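PDB 6YP4: adenylate cyclase from Hippeastrum hybrid cultivar, which belongs to the CYTH family and acts predominantly as a triphosphatase, despite its naming as a putative adenylyl cyclase. Local coordinates for residues G192-K195 and F196-F199. Numbering follows the deposited sequence.
Sequences GASK and FAVF. With GCP (phosphomethylphosphonic acid guanylate ester), chain B.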
loop_
_atom_site.group_PDB
_atom_site.type_symbol
_atom_site.label_atom_id
_atom_site.label_comp_id
_atom_site.label_asym_id
_atom_site.label_seq_id
_atom_site.Cartn_x
_atom_site.Cartn_y
_atom_site.Cartn_z
ATOM N N GLY A 192 19.792 -13.364 0.796
ATOM C CA GLY A 192 20.809 -13.516 -0.225
ATOM C C GLY A 192 20.261 -13.705 -1.625
ATOM O O GLY A 192 21.033 -13.735 -2.592
ATOM N N ALA A 193 18.934 -13.824 -1.747
ATOM C CA ALA A 193 18.281 -14.045 -3.033
ATOM C C ALA A 193 16.798 -13.711 -2.917
ATOM O O ALA A 193 16.212 -13.831 -1.840
ATOM C CB ALA A 193 18.461 -15.489 -3.507
ATOM N N SER A 194 16.202 -13.297 -4.038
ATOM C CA SER A 194 14.776 -12.971 -4.096
ATOM C C SER A 194 13.924 -14.238 -4.018
ATOM O O SER A 194 14.415 -15.357 -4.191
ATOM C CB SER A 194 14.453 -12.234 -5.392
ATOM O OG SER A 194 14.805 -13.044 -6.507
ATOM N N LYS A 195 12.610 -14.067 -3.794
ATOM C CA LYS A 195 11.741 -15.241 -3.830
ATOM C C LYS A 195 11.704 -15.856 -5.224
ATOM O O LYS A 195 11.606 -17.080 -5.362
ATOM C CB LYS A 195 10.321 -14.915 -3.363
ATOM C CG LYS A 195 10.258 -14.222 -2.045
ATOM C CD LYS A 195 8.855 -13.737 -1.767
ATOM C CE LYS A 195 8.657 -13.624 -0.291
ATOM N NZ LYS A 195 9.178 -12.305 0.129
ATOM N N PHE A 196 11.788 -15.029 -6.269
ATOM C CA PHE A 196 11.765 -15.577 -7.623
ATOM C C PHE A 196 12.976 -16.459 -7.859
ATOM O O PHE A 196 12.854 -17.584 -8.354
ATOM C CB PHE A 196 11.713 -14.448 -8.657
ATOM C CG PHE A 196 11.669 -14.923 -10.090
ATOM C CD1 PHE A 196 10.607 -15.681 -10.556
ATOM C CD2 PHE A 196 12.690 -14.594 -10.975
ATOM C CE1 PHE A 196 10.562 -16.106 -11.886
ATOM C CE2 PHE A 196 12.647 -15.013 -12.308
ATOM C CZ PHE A 196 11.582 -15.772 -12.759
ATOM N N ALA A 197 14.156 -15.964 -7.491
ATOM C CA ALA A 197 15.382 -16.741 -7.642
ATOM C C ALA A 197 15.305 -18.056 -6.881
ATOM O O ALA A 197 15.728 -19.102 -7.391
ATOM C CB ALA A 197 16.580 -15.915 -7.163
ATOM N N VAL A 198 14.791 -18.018 -5.649
ATOM C CA VAL A 198 14.667 -19.232 -4.845
ATOM C C VAL A 198 13.693 -20.208 -5.501
ATOM O O VAL A 198 13.948 -21.421 -5.567
ATOM C CB VAL A 198 14.242 -18.878 -3.406
ATOM C CG1 VAL A 198 13.829 -20.125 -2.659
ATOM C CG2 VAL A 198 15.375 -18.157 -2.663
ATOM N N PHE A 199 12.559 -19.691 -5.986
ATOM C CA PHE A 199 11.610 -20.526 -6.714
ATOM C C PHE A 199 12.292 -21.255 -7.862
ATOM O O PHE A 199 12.268 -22.490 -7.927
ATOM C CB PHE A 199 10.457 -19.665 -7.234
ATOM C CG PHE A 199 9.565 -20.372 -8.216
ATOM C CD1 PHE A 199 9.423 -19.884 -9.514
ATOM C CD2 PHE A 199 8.861 -21.512 -7.842
ATOM C CE1 PHE A 199 8.600 -20.515 -10.427
ATOM C CE2 PHE A 199 8.024 -22.160 -8.756
ATOM C CZ PHE A 199 7.899 -21.659 -10.051
HETATM P PG GCP B . 9.515 -9.388 -2.641
HETATM O O1G GCP B . 10.659 -9.464 -1.674
HETATM O O2G GCP B . 8.467 -10.425 -2.306
HETATM O O3G GCP B . 10.026 -9.599 -4.045
HETATM C C3B GCP B . 8.770 -7.726 -2.500
HETATM P PB GCP B . 7.405 -7.588 -3.748
HETATM O O1B GCP B . 7.759 -8.236 -5.055
HETATM O O2B GCP B . 6.110 -8.122 -3.188
HETATM O O3A GCP B . 7.234 -5.974 -4.010
HETATM P PA GCP B . 5.906 -5.425 -4.808
HETATM O O1A GCP B . 6.391 -4.359 -5.775
HETATM O O2A GCP B . 5.316 -6.589 -5.574
HETATM O "O5'" GCP B . 4.770 -4.840 -3.705
HETATM C "C5'" GCP B . 5.165 -4.653 -2.352
HETATM C "C4'" GCP B . 6.239 -3.491 -2.217
HETATM O "O4'" GCP B . 5.889 -2.204 -3.026
HETATM C "C3'" GCP B . 6.291 -3.113 -0.997
HETATM O "O3'" GCP B . 7.671 -2.922 -0.597
HETATM C "C2'" GCP B . 5.370 -1.719 -0.863
HETATM O "O2'" GCP B . 5.981 -0.721 0.037
HETATM C "C1'" GCP B . 5.153 -1.247 -2.030
HETATM N N9 GCP B . 3.661 -1.229 -2.305
HETATM C C8 GCP B . 3.081 -2.232 -2.975
HETATM N N7 GCP B . 1.764 -1.978 -3.087
HETATM C C5 GCP B . 1.526 -0.805 -2.477
HETATM C C6 GCP B . 0.357 -0.070 -2.293
HETATM O O6 GCP B . -0.673 -0.476 -2.718
HETATM N N1 GCP B . 0.396 1.090 -1.638
HETATM C C2 GCP B . 1.578 1.555 -1.150
HETATM N N2 GCP B . 1.498 2.835 -0.450
HETATM N N3 GCP B . 2.720 0.837 -1.328
HETATM C C4 GCP B . 2.692 -0.343 -1.993
#
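Ser194 is still extended where it meets the first turn of helix 195-201, and two backbone bonds start the helical ladder: Val198 N donates to Ser194 O at 3.1 Å and Phe199 N to Lys195 O at 2.8 Å. The Ser194 side chain caps this turn. Its OG accepts from Ala197 N at 3.1 Å, nearly straight at 165° at the hydrogen, and chi1 of 59° puts the oxygen between the backbone N and the carbonyl carbon, turned back over the turn. The methyl of Ala197 lies alongside, CB 3.4 Å from Ser194 OG. Replacing this serine by alanine removes OG, which would probably leave Ala197 N without its capping acceptor and the first turn less firmly fixed. One residue earlier, Ala193 CB touches both Ala197 CB, at 4.1 Å, and Val198 CG2, at 4.2 Å; the second of these apolar touches joins the positions of a hydrophobic staple, just before the N-cap and four residues after it. This short helix is built against the curled antiparallel sheet of the CYTH fold, whose tunnel holds the triphosphate analogue. Lys195, the first helical residue, leaves the turn on the other side, toward strands 127-141 and 147-155. Its chain runs out nearly extended and bends only at the last torsion (chi4 84°), where NZ hydrogen-bonds O2G of the terminal phosphonate of GCP at 3.2 Å. Carboxylates share this ammonium with the analogue, through salt bridges to Asp151, Glu162 and Glu164, while Arg52, Arg54, Lys67, Arg137 and Lys28 of the second subunit also hydrogen-bond GCP. On the helix, the Phe196 ring meets that of Phe36, and Val198 and Phe199 both touch Tyr155.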